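Local coordinates for peptidase M16 inactive domain family protein (Pseudomonas fluorescens, PDB 3GWB) that belongs to the M16 peptidase family as an inactive-domain member and may have a hydrolase-related role, its precise function being uncertain, at residues Val96-Arg100 with Ala111-Phe115; Thr250-Gln256 with Lys412-Ala418; Ala90-Met94 with Tyr165-Ser169. All coordinates share one frame; numbering follows the deposited sequence.

Contacts 1 and 2 are buried parts of two different mixed sheets, on opposite sides of the chain's centre, with centres about 40 Å apart. Contact 1 lays helix 105-120 on strand 95-102 by apolar and CH-pi packing, without hydrogen bonds; contact 2 joins two strands edge to edge by backbone hydrogen bonds, with side chains on both faces. Contact 3 is partly buried, nearer the centre of the chain, and joins two loops through a lysine and backbone carbonyls. Its segment 90-94 runs almost straight into the strand of contact 1, and along the chain contact 1 nests inside the loop that contact 3 closes. Contacts 2 and 3 have centres about 20 Å apart.

Contact 1: residues Val96-Arg100 with Ala111-Phe115; sequences VASLR and ALKLF
Strand 95-102 of the six-stranded mixed sheet meets helix 105-120 chiefly through Leu-99 and Phe-115, in the helix-on-sheet layer of the N-terminal half. The phenyl ring of Phe-115 slides past the leucine in the opposite direction and turns one face to it: Leu-99 CB makes a CH-pi contact 4.0 Å from the ring centroid, 21° off the normal and displaced toward the rim. The Phe-115 ring reaches the strand because its CG is anti to the backbone N (chi1 -178°), carrying CZ to within 4.1 Å of Ala-97 CB. Here the ring's edge comes to the strand backbone, with the Ala-97 carbonyl carbon in its plane, while Phe-115 CE1 lies 3.6 Å from Ser-98 O. Helix and strand run nearly antiparallel, 168° between directions with axes 10.1 Å apart, as expected where a strand turns directly into a helix that doubles back over its own sheet; this two-layer alpha/beta build is that of the M16 domain. One turn back along the helix, Leu-112 meets the methyl end of Leu-99, which also lies against Phe-115 CB, with CD2 to CD2 at 3.7 Å. The backbone O of Ala-111, which accepts the helical bond from Phe-115 N, lies 4.2 Å from Leu-99 CD2. Leu-38 and Leu-40 of the neighbouring strand 35-42 also touch Phe-115, and Phe-79 of helix 72-80 packs on both Leu-99 and Phe-115.

Contact 2: residues Thr250-Gln256 with Lys412-Ala418; sequences TSLMLAQ and KMVIVSA
Segments 250-256 and 412-418 pair antiparallel, with strand axes 4.8 Å apart, through six backbone hydrogen bonds in which Ser-251, Met-253 and Ala-255 form hydrogen-bonded pairs with Ala-418, Val-416 and Val-414. The bond from Val-414 N to Ala-255 O is short, 2.6 Å, and nearly straight at 168°; that from Met-253 N to Val-416 O is more bent, 136°. The non-hydrogen-bonded pairs, Leu-254 with Ile-415 and Leu-252 with Ser-417, alternate with the hydrogen-bonded ones. Leu-254 and Ile-415 lie side by side and point the same way, with Leu-254 CG 4.0 Å from Ile-415 CG1, and both touch Gln-331 of helix 323-340. Further along that face, Leu-252 brings CD2 to 3.9 Å from Ser-417 CB, while Ser-417 OG is hydrogen-bonded to His-242 ND1. On the other face Met-253, Val-414 and Val-416 all meet Leu-155 of helix 147-160.

Past the last bridge Met-413, a selenomethionine, folds back over the strand: a bend at chi2 (-72°) sets its SE 3.3 Å from Ala-255 N, and the next torsion carries Met-413 CE to 3.7 Å from Leu-254 CB. Gln-256 crosses it at about a right angle, its amide NE2 3.3 Å from Met-413 CG and hydrogen-bonded to Asn-409 O. In the sheet, strand 414-419 slots between 239-244, to which it is parallel, and 249-257; strand 197-203 is inserted likewise between 24-29 and 35-42, the repeated topology of the M16 fold.

Contact 3: residues Ala90-Met94 with Tyr165-Ser169; sequences AYKDM and YAHAS
Lys-92 reaches from the turn between strands 85-90 and 95-102 into the loop 165-169, where its ammonium nitrogen is held by two backbone carbonyls. NZ donates to Tyr-165 O at 2.5 Å, a close approach whose exact length is somewhat doubtful, with the donor tilted 34° from the carbonyl plane, and to His-167 O at 2.7 Å, where it stands well above the plane and off the lone pairs. A bend at chi2 (-74°), followed by an extended run through CD and CE, carries the nitrogen between them. On the way Lys-92 CD passes 3.7 Å from Ser-169 OG, which bonds to Ser-46 OG, and Lys-92 CB lies 4.1 Å from Tyr-165 CD1.

The tight part continues at Asp-93, whose CB is 3.7 Å from Tyr-165 OH, with carboxylate and ring planes 85° apart. In the loop between strands 299-303 and 311-319, Ala-308 and Gln-307 supply N-H groups to Tyr-165 OH and Asp-93 OD2 respectively; OD2 is also hydrogen-bonded to Tyr-378 OH, just after helix 365-377. The other side is looser: Tyr-91 is exposed, its CB directed away. The His-167 ring turns to Ser-46 O by a weak bond from NE2, while His-167 ND1 bonds at 3.1 Å to Ala-168 O.

With Lys-92 cut back to an alanine, the carbonyls of Tyr-165 and His-167 would probably lose their shared donor, and the middle of the loop would be less firmly tied to 90-94. Across the contact the lysine meets carbonyl oxygens and no carboxylate, so its positive charge is likely to be steadied by peptide dipoles, and the polar link between the two loops runs through main-chain acceptors.

Contact 1: residues Val96-Arg100 with Ala111-Phe115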
ATOM      1  N   VAL A  96       6.469  14.209   7.739  1.00 10.61           N
ATOM      2  CA  VAL A  96       6.954  13.358   8.810  1.00 11.34           C
ATOM      3  C   VAL A  96       8.107  12.443   8.438  1.00 10.69           C
ATOM      4  O   VAL A  96       8.322  12.112   7.270  1.00  8.75           O
ATOM      5  CB  VAL A  96       5.803  12.472   9.359  1.00 13.66           C
ATOM      6  CG1 VAL A  96       4.559  13.331   9.622  1.00 15.53           C
ATOM      7  CG2 VAL A  96       5.467  11.372   8.365  1.00 15.59           C
ATOM      8  N   ALA A  97       8.861  12.073   9.466  1.00  7.71           N
ATOM      9  CA  ALA A  97       9.971  11.149   9.354  1.00  6.83           C
ATOM     10  C   ALA A  97       9.824  10.350  10.643  1.00  7.48           C
ATOM     11  O   ALA A  97       9.718  10.928  11.735  1.00  5.49           O
ATOM     12  CB  ALA A  97      11.286  11.881   9.316  1.00  7.34           C
ATOM     13  N   SER A  98       9.796   9.029  10.519  1.00  5.24           N
ATOM     14  CA  SER A  98       9.615   8.174  11.683  1.00 10.02           C
ATOM     15  C   SER A  98      10.563   6.986  11.721  1.00 12.10           C
ATOM     16  O   SER A  98      11.088   6.552  10.693  1.00 11.76           O
ATOM     17  CB  SER A  98       8.170   7.659  11.742  1.00 10.44           C
ATOM     18  OG  SER A  98       7.845   6.863  10.611  1.00 12.68           O
ATOM     19  N   LEU A  99      10.763   6.463  12.923  1.00 12.67           N
ATOM     20  CA  LEU A  99      11.634   5.319  13.140  1.00 13.35           C
ATOM     21  C   LEU A  99      11.070   4.408  14.221  1.00 15.73           C
ATOM     22  O   LEU A  99      10.735   4.864  15.313  1.00 18.04           O
ATOM     23  CB  LEU A  99      13.020   5.784  13.584  1.00 13.41           C
ATOM     24  CG  LEU A  99      14.022   4.678  13.927  1.00 13.39           C
ATOM     25  CD1 LEU A  99      14.619   4.134  12.641  1.00 13.13           C
ATOM     26  CD2 LEU A  99      15.126   5.229  14.810  1.00 11.16           C
ATOM     27  N   ARG A 100      10.938   3.127  13.908  1.00 15.79           N
ATOM     28  CA  ARG A 100      10.494   2.164  14.902  1.00 15.26           C
ATOM     29  C   ARG A 100      11.766   1.352  15.085  1.00 15.00           C
ATOM     30  O   ARG A 100      12.385   0.943  14.105  1.00 11.04           O
ATOM     31  CB  ARG A 100       9.352   1.289  14.382  1.00 18.88           C
ATOM     32  CG  ARG A 100       8.976   0.179  15.356  1.00 24.87           C
ATOM     33  CD  ARG A 100       7.529  -0.320  15.202  1.00 30.79           C
ATOM     34  NE  ARG A 100       7.221  -0.845  13.870  1.00 35.54           N
ATOM     35  CZ  ARG A 100       6.866  -0.095  12.828  1.00 38.27           C
ATOM     36  NH1 ARG A 100       6.770   1.224  12.953  1.00 38.97           N
ATOM     37  NH2 ARG A 100       6.602  -0.666  11.657  1.00 39.57           N
ATOM     38  N   ALA A 111      21.034   2.713  14.945  1.00 12.70           N
ATOM     39  CA  ALA A 111      19.839   3.061  14.183  1.00 12.76           C
ATOM     40  C   ALA A 111      19.499   4.548  14.294  1.00 13.14           C
ATOM     41  O   ALA A 111      19.085   5.166  13.316  1.00 12.16           O
ATOM     42  CB  ALA A 111      18.653   2.220  14.650  1.00 14.91           C
ATOM     43  N   LEU A 112      19.677   5.116  15.483  1.00 11.58           N
ATOM     44  CA  LEU A 112      19.379   6.532  15.688  1.00 12.23           C
ATOM     45  C   LEU A 112      20.404   7.435  15.019  1.00 11.11           C
ATOM     46  O   LEU A 112      20.065   8.523  14.550  1.00  9.79           O
ATOM     47  CB  LEU A 112      19.289   6.841  17.183  1.00 11.69           C
ATOM     48  CG  LEU A 112      18.029   6.279  17.840  1.00 14.24           C
ATOM     49  CD1 LEU A 112      18.218   6.251  19.348  1.00 15.78           C
ATOM     50  CD2 LEU A 112      16.818   7.114  17.441  1.00 12.99           C
ATOM     51  N   LYS A 113      21.656   6.992  14.979  1.00 11.23           N
ATOM     52  CA  LYS A 113      22.701   7.771  14.324  1.00 12.95           C
ATOM     53  C   LYS A 113      22.406   7.846  12.835  1.00 10.62           C
ATOM     54  O   LYS A 113      22.583   8.893  12.210  1.00 12.77           O
ATOM     55  CB  LYS A 113      24.074   7.135  14.532  1.00 15.00           C
ATOM     56  CG  LYS A 113      24.606   7.274  15.940  1.00 19.44           C
ATOM     57  CD  LYS A 113      26.034   6.746  16.046  1.00 22.26           C
ATOM     58  CE  LYS A 113      26.992   7.547  15.174  1.00 23.81           C
ATOM     59  NZ  LYS A 113      28.408   7.084  15.327  1.00 25.16           N
ATOM     60  N   LEU A 114      21.950   6.734  12.265  1.00  9.70           N
ATOM     61  CA  LEU A 114      21.620   6.698  10.847  1.00  9.40           C
ATOM     62  C   LEU A 114      20.381   7.555  10.585  1.00 10.14           C
ATOM     63  O   LEU A 114      20.326   8.306   9.610  1.00  9.73           O
ATOM     64  CB  LEU A 114      21.364   5.253  10.394  1.00 10.36           C
ATOM     65  CG  LEU A 114      20.872   5.038   8.956  1.00 10.35           C
ATOM     66  CD1 LEU A 114      21.832   5.698   7.962  1.00 12.50           C
ATOM     67  CD2 LEU A 114      20.755   3.540   8.687  1.00 12.40           C
ATOM     68  N   PHE A 115      19.391   7.439  11.464  1.00 10.01           N
ATOM     69  CA  PHE A 115      18.154   8.205  11.342  1.00  9.75           C
ATOM     70  C   PHE A 115      18.427   9.713  11.396  1.00  9.55           C
ATOM     71  O   PHE A 115      17.895  10.476  10.593  1.00  9.74           O
ATOM     72  CB  PHE A 115      17.188   7.825  12.464  1.00  8.85           C
ATOM     73  CG  PHE A 115      15.864   8.541  12.399  1.00  9.36           C
ATOM     74  CD1 PHE A 115      14.925   8.208  11.431  1.00  8.61           C
ATOM     75  CD2 PHE A 115      15.568   9.565  13.295  1.00  9.93           C
ATOM     76  CE1 PHE A 115      13.698   8.870  11.362  1.00 10.25           C
ATOM     77  CE2 PHE A 115      14.342  10.238  13.235  1.00 11.26           C
ATOM     78  CZ  PHE A 115      13.411   9.896  12.264  1.00  9.26           C
TER

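Contact 2: residues Thr250-Gln256 with Lys412-Ala418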
ATOM      1  N   THR A 250     -20.180   7.327 -11.897  1.00 24.74           N
ATOM      2  CA  THR A 250     -20.001   8.750 -11.681  1.00 23.80           C
ATOM      3  C   THR A 250     -19.520   9.020 -10.273  1.00 22.77           C
ATOM      4  O   THR A 250     -20.054   8.482  -9.308  1.00 22.24           O
ATOM      5  CB  THR A 250     -21.294   9.585 -11.926  1.00 26.53           C
ATOM      6  OG1 THR A 250     -22.384   9.024 -11.186  1.00 31.88           O
ATOM      7  CG2 THR A 250     -21.642   9.649 -13.398  1.00 24.05           C
ATOM      8  N   SER A 251     -18.487   9.844 -10.170  1.00 20.55           N
ATOM      9  CA  SER A 251     -17.915  10.201  -8.885  1.00 22.07           C
ATOM     10  C   SER A 251     -18.561  11.479  -8.380  1.00 20.73           C
ATOM     11  O   SER A 251     -18.604  12.480  -9.095  1.00 20.90           O
ATOM     12  CB  SER A 251     -16.406  10.399  -9.023  1.00 23.21           C
ATOM     13  OG  SER A 251     -15.897  11.154  -7.939  1.00 27.73           O
ATOM     14  N   LEU A 252     -19.063  11.435  -7.149  1.00 19.72           N
ATOM     15  CA  LEU A 252     -19.727  12.575  -6.529  1.00 19.05           C
ATOM     16  C   LEU A 252     -18.966  13.034  -5.289  1.00 19.39           C
ATOM     17  O   LEU A 252     -18.646  12.231  -4.413  1.00 18.11           O
ATOM     18  CB  LEU A 252     -21.150  12.193  -6.112  1.00 19.26           C
ATOM     19  CG  LEU A 252     -22.159  11.758  -7.173  1.00 19.26           C
ATOM     20  CD1 LEU A 252     -23.389  11.186  -6.477  1.00 18.68           C
ATOM     21  CD2 LEU A 252     -22.529  12.945  -8.055  1.00 17.75           C
HETATM   22  N   MSE A 253     -18.692  14.329  -5.209  1.00 19.14           N
HETATM   23  CA  MSE A 253     -17.989  14.879  -4.061  1.00 20.25           C
HETATM   24  C   MSE A 253     -18.644  16.181  -3.627  1.00 19.88           C
HETATM   25  O   MSE A 253     -18.889  17.066  -4.446  1.00 19.93           O
HETATM   26  CB  MSE A 253     -16.523  15.138  -4.407  1.00 21.20           C
HETATM   27  CG  MSE A 253     -15.771  13.914  -4.883  1.00 24.05           C
HETATM   28 SE   MSE A 253     -14.014  14.267  -4.967  1.00 26.29          SE
HETATM   29  CE  MSE A 253     -13.608  14.299  -3.251  1.00 24.23           C
ATOM     30  N   LEU A 254     -18.942  16.280  -2.338  1.00 20.05           N
ATOM     31  CA  LEU A 254     -19.555  17.477  -1.780  1.00 18.49           C
ATOM     32  C   LEU A 254     -18.643  17.928  -0.659  1.00 17.66           C
ATOM     33  O   LEU A 254     -18.063  17.100   0.039  1.00 17.74           O
ATOM     34  CB  LEU A 254     -20.946  17.181  -1.216  1.00 19.03           C
ATOM     35  CG  LEU A 254     -21.997  16.595  -2.159  1.00 21.11           C
ATOM     36  CD1 LEU A 254     -21.717  15.116  -2.381  1.00 21.02           C
ATOM     37  CD2 LEU A 254     -23.382  16.773  -1.550  1.00 18.71           C
ATOM     38  N   ALA A 255     -18.515  19.237  -0.476  1.00 15.88           N
ATOM     39  CA  ALA A 255     -17.640  19.738   0.564  1.00 17.70           C
ATOM     40  C   ALA A 255     -17.830  21.212   0.862  1.00 18.77           C
ATOM     41  O   ALA A 255     -18.475  21.942   0.111  1.00 20.14           O
ATOM     42  CB  ALA A 255     -16.179  19.484   0.171  1.00 17.41           C
ATOM     43  N   GLN A 256     -17.250  21.621   1.984  1.00 18.73           N
ATOM     44  CA  GLN A 256     -17.263  22.996   2.448  1.00 18.60           C
ATOM     45  C   GLN A 256     -16.196  23.039   3.518  1.00 18.66           C
ATOM     46  O   GLN A 256     -15.674  21.992   3.910  1.00 17.75           O
ATOM     47  CB  GLN A 256     -18.626  23.383   3.025  1.00 17.81           C
ATOM     48  CG  GLN A 256     -19.178  22.464   4.096  1.00 15.08           C
ATOM     49  CD  GLN A 256     -20.541  22.936   4.587  1.00 15.32           C
ATOM     50  OE1 GLN A 256     -20.637  23.834   5.434  1.00 16.08           O
ATOM     51  NE2 GLN A 256     -21.599  22.355   4.035  1.00 14.30           N
ATOM     52  N   LYS A 412     -23.816  26.121   1.973  1.00 24.15           N
ATOM     53  CA  LYS A 412     -22.414  26.405   1.681  1.00 22.13           C
ATOM     54  C   LYS A 412     -21.669  25.314   0.924  1.00 21.87           C
ATOM     55  O   LYS A 412     -20.488  25.477   0.605  1.00 20.29           O
ATOM     56  CB  LYS A 412     -21.660  26.701   2.981  1.00 22.40           C
ATOM     57  CG  LYS A 412     -22.139  27.928   3.739  1.00 21.40           C
ATOM     58  CD  LYS A 412     -21.229  28.186   4.925  1.00 25.38           C
ATOM     59  CE  LYS A 412     -21.544  29.501   5.638  1.00 26.72           C
ATOM     60  NZ  LYS A 412     -22.887  29.492   6.274  1.00 30.53           N
HETATM   61  N   MSE A 413     -22.349  24.213   0.629  1.00 20.94           N
HETATM   62  CA  MSE A 413     -21.713  23.100  -0.069  1.00 20.36           C
HETATM   63  C   MSE A 413     -21.241  23.401  -1.482  1.00 19.67           C
HETATM   64  O   MSE A 413     -21.934  24.051  -2.273  1.00 17.70           O
HETATM   65  CB  MSE A 413     -22.640  21.879  -0.097  1.00 18.23           C
HETATM   66  CG  MSE A 413     -22.604  21.041   1.178  1.00 21.92           C
HETATM   67 SE   MSE A 413     -21.076  20.081   1.389  1.00 15.86          SE
HETATM   68  CE  MSE A 413     -21.730  18.593   2.149  1.00 22.78           C
ATOM     69  N   VAL A 414     -20.033  22.930  -1.767  1.00 20.11           N
ATOM     70  CA  VAL A 414     -19.412  23.064  -3.075  1.00 20.09           C
ATOM     71  C   VAL A 414     -19.456  21.645  -3.610  1.00 20.47           C
ATOM     72  O   VAL A 414     -18.961  20.713  -2.967  1.00 21.04           O
ATOM     73  CB  VAL A 414     -17.947  23.517  -2.960  1.00 21.00           C
ATOM     74  CG1 VAL A 414     -17.309  23.576  -4.342  1.00 21.88           C
ATOM     75  CG2 VAL A 414     -17.881  24.872  -2.284  1.00 22.55           C
ATOM     76  N   ILE A 415     -20.061  21.469  -4.776  1.00 18.74           N
ATOM     77  CA  ILE A 415     -20.187  20.142  -5.342  1.00 18.90           C
ATOM     78  C   ILE A 415     -19.447  19.966  -6.659  1.00 19.92           C
ATOM     79  O   ILE A 415     -19.482  20.828  -7.534  1.00 18.59           O
ATOM     80  CB  ILE A 415     -21.662  19.807  -5.536  1.00 19.26           C
ATOM     81  CG1 ILE A 415     -22.399  20.025  -4.212  1.00 18.05           C
ATOM     82  CG2 ILE A 415     -21.819  18.373  -6.015  1.00 20.76           C
ATOM     83  CD1 ILE A 415     -23.898  20.004  -4.344  1.00 18.21           C
ATOM     84  N   VAL A 416     -18.770  18.832  -6.786  1.00 20.36           N
ATOM     85  CA  VAL A 416     -18.026  18.526  -7.992  1.00 20.86           C
ATOM     86  C   VAL A 416     -18.214  17.063  -8.348  1.00 21.58           C
ATOM     87  O   VAL A 416     -17.931  16.174  -7.540  1.00 23.91           O
ATOM     88  CB  VAL A 416     -16.519  18.805  -7.811  1.00 21.66           C
ATOM     89  CG1 VAL A 416     -15.768  18.444  -9.084  1.00 21.02           C
ATOM     90  CG2 VAL A 416     -16.300  20.266  -7.457  1.00 20.72           C
ATOM     91  N   SER A 417     -18.701  16.819  -9.558  1.00 20.01           N
ATOM     92  CA  SER A 417     -18.913  15.465 -10.038  1.00 19.31           C
ATOM     93  C   SER A 417     -18.067  15.226 -11.282  1.00 19.10           C
ATOM     94  O   SER A 417     -17.784  16.152 -12.040  1.00 20.53           O
ATOM     95  CB  SER A 417     -20.388  15.246 -10.375  1.00 18.58           C
ATOM     96  OG  SER A 417     -20.824  16.180 -11.344  1.00 18.66           O
ATOM     97  N   ALA A 418     -17.653  13.982 -11.476  1.00 18.08           N
ATOM     98  CA  ALA A 418     -16.857  13.614 -12.637  1.00 17.31           C
ATOM     99  C   ALA A 418     -17.467  12.348 -13.201  1.00 17.16           C
ATOM    100  O   ALA A 418     -17.535  11.319 -12.522  1.00 17.42           O
ATOM    101  CB  ALA A 418     -15.404  13.369 -12.238  1.00 19.33           C
TER

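Contact 3: residues Ala90-Met94 with Tyr165-Ser169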
ATOM      1  N   ALA A  90       4.641  13.333   3.393  1.00 11.41           N
ATOM      2  CA  ALA A  90       4.408  14.770   3.368  1.00 13.32           C
ATOM      3  C   ALA A  90       2.942  14.993   3.003  1.00 14.51           C
ATOM      4  O   ALA A  90       2.384  14.278   2.167  1.00 15.12           O
ATOM      5  CB  ALA A  90       5.332  15.441   2.348  1.00 12.82           C
ATOM      6  N   TYR A  91       2.328  15.982   3.643  1.00 14.92           N
ATOM      7  CA  TYR A  91       0.922  16.290   3.428  1.00 17.97           C
ATOM      8  C   TYR A  91       0.722  17.779   3.185  1.00 16.61           C
ATOM      9  O   TYR A  91       1.613  18.449   2.674  1.00 17.95           O
ATOM     10  CB  TYR A  91       0.139  15.819   4.655  1.00 22.72           C
ATOM     11  CG  TYR A  91       0.508  14.399   5.022  1.00 30.92           C
ATOM     12  CD1 TYR A  91       0.069  13.327   4.245  1.00 31.94           C
ATOM     13  CD2 TYR A  91       1.373  14.132   6.082  1.00 32.11           C
ATOM     14  CE1 TYR A  91       0.483  12.026   4.508  1.00 33.71           C
ATOM     15  CE2 TYR A  91       1.798  12.832   6.357  1.00 34.11           C
ATOM     16  CZ  TYR A  91       1.350  11.784   5.565  1.00 34.56           C
ATOM     17  OH  TYR A  91       1.768  10.497   5.813  1.00 39.04           O
ATOM     18  N   LYS A  92      -0.447  18.293   3.553  1.00 16.88           N
ATOM     19  CA  LYS A  92      -0.761  19.702   3.361  1.00 17.16           C
ATOM     20  C   LYS A  92      -0.064  20.600   4.374  1.00 17.91           C
ATOM     21  O   LYS A  92       0.616  21.547   3.996  1.00 17.41           O
ATOM     22  CB  LYS A  92      -2.275  19.930   3.458  1.00 17.10           C
ATOM     23  CG  LYS A  92      -3.099  19.269   2.372  1.00 17.48           C
ATOM     24  CD  LYS A  92      -2.966  19.999   1.061  1.00 17.42           C
ATOM     25  CE  LYS A  92      -3.998  19.515   0.053  1.00 18.01           C
ATOM     26  NZ  LYS A  92      -3.964  20.351  -1.173  1.00 20.15           N
ATOM     27  N   ASP A  93      -0.234  20.318   5.662  1.00 17.65           N
ATOM     28  CA  ASP A  93       0.396  21.167   6.665  1.00 20.81           C
ATOM     29  C   ASP A  93       1.548  20.548   7.448  1.00 19.20           C
ATOM     30  O   ASP A  93       2.174  21.220   8.259  1.00 22.14           O
ATOM     31  CB  ASP A  93      -0.666  21.764   7.618  1.00 23.28           C
ATOM     32  CG  ASP A  93      -1.501  20.712   8.316  1.00 26.05           C
ATOM     33  OD1 ASP A  93      -1.411  19.524   7.941  1.00 26.08           O
ATOM     34  OD2 ASP A  93      -2.262  21.079   9.244  1.00 26.43           O
HETATM   35  N   MSE A  94       1.853  19.278   7.204  1.00 17.01           N
HETATM   36  CA  MSE A  94       2.964  18.642   7.899  1.00 15.54           C
HETATM   37  C   MSE A  94       3.718  17.652   7.018  1.00 14.29           C
HETATM   38  O   MSE A  94       3.240  17.250   5.956  1.00 13.66           O
HETATM   39  CB  MSE A  94       2.488  17.930   9.181  1.00 17.72           C
HETATM   40  CG  MSE A  94       1.389  16.880   8.994  1.00 21.25           C
HETATM   41 SE   MSE A  94       1.129  15.814  10.457  1.00 23.64          SE
HETATM   42  CE  MSE A  94       0.302  16.928  11.577  1.00 20.35           C
ATOM     43  N   TYR A 165      -3.579  25.558   0.757  1.00 15.16           N
ATOM     44  CA  TYR A 165      -4.121  24.195   0.801  1.00 13.55           C
ATOM     45  C   TYR A 165      -4.775  23.794  -0.516  1.00 15.13           C
ATOM     46  O   TYR A 165      -5.036  22.616  -0.748  1.00 17.04           O
ATOM     47  CB  TYR A 165      -5.179  24.032   1.901  1.00 11.78           C
ATOM     48  CG  TYR A 165      -4.682  24.078   3.331  1.00 12.87           C
ATOM     49  CD1 TYR A 165      -3.333  23.903   3.645  1.00 13.56           C
ATOM     50  CD2 TYR A 165      -5.583  24.274   4.378  1.00 11.41           C
ATOM     51  CE1 TYR A 165      -2.899  23.922   4.978  1.00 13.72           C
ATOM     52  CE2 TYR A 165      -5.168  24.294   5.698  1.00 12.18           C
ATOM     53  CZ  TYR A 165      -3.828  24.119   5.997  1.00 14.99           C
ATOM     54  OH  TYR A 165      -3.438  24.151   7.311  1.00 15.39           O
ATOM     55  N   ALA A 166      -5.046  24.771  -1.374  1.00 15.06           N
ATOM     56  CA  ALA A 166      -5.704  24.500  -2.644  1.00 16.28           C
ATOM     57  C   ALA A 166      -4.964  23.567  -3.609  1.00 17.84           C
ATOM     58  O   ALA A 166      -5.552  22.619  -4.127  1.00 17.63           O
ATOM     59  CB  ALA A 166      -6.008  25.816  -3.348  1.00 17.38           C
ATOM     60  N   HIS A 167      -3.683  23.830  -3.855  1.00 18.77           N
ATOM     61  CA  HIS A 167      -2.918  23.028  -4.808  1.00 19.05           C
ATOM     62  C   HIS A 167      -2.538  21.637  -4.316  1.00 19.51           C
ATOM     63  O   HIS A 167      -2.378  21.405  -3.120  1.00 18.47           O
ATOM     64  CB  HIS A 167      -1.662  23.791  -5.236  1.00 19.96           C
ATOM     65  CG  HIS A 167      -0.611  23.858  -4.180  1.00 20.74           C
ATOM     66  ND1 HIS A 167       0.431  22.956  -4.105  1.00 20.87           N
ATOM     67  CD2 HIS A 167      -0.452  24.700  -3.128  1.00 19.75           C
ATOM     68  CE1 HIS A 167       1.180  23.239  -3.059  1.00 19.89           C
ATOM     69  NE2 HIS A 167       0.668  24.290  -2.446  1.00 21.64           N
ATOM     70  N   ALA A 168      -2.402  20.711  -5.259  1.00 19.41           N
ATOM     71  CA  ALA A 168      -2.046  19.338  -4.938  1.00 20.23           C
ATOM     72  C   ALA A 168      -0.657  19.285  -4.315  1.00 20.10           C
ATOM     73  O   ALA A 168       0.267  19.945  -4.790  1.00 16.84           O
ATOM     74  CB  ALA A 168      -2.087  18.484  -6.196  1.00 19.82           C
ATOM     75  N   SER A 169      -0.521  18.485  -3.263  1.00 21.08           N
ATOM     76  CA  SER A 169       0.743  18.330  -2.550  1.00 21.31           C
ATOM     77  C   SER A 169       1.911  17.880  -3.418  1.00 21.21           C
ATOM     78  O   SER A 169       3.045  18.303  -3.201  1.00 21.78           O
ATOM     79  CB  SER A 169       0.574  17.338  -1.400  1.00 23.19           C
ATOM     80  OG  SER A 169      -0.347  17.829  -0.447  1.00 27.71           O
TER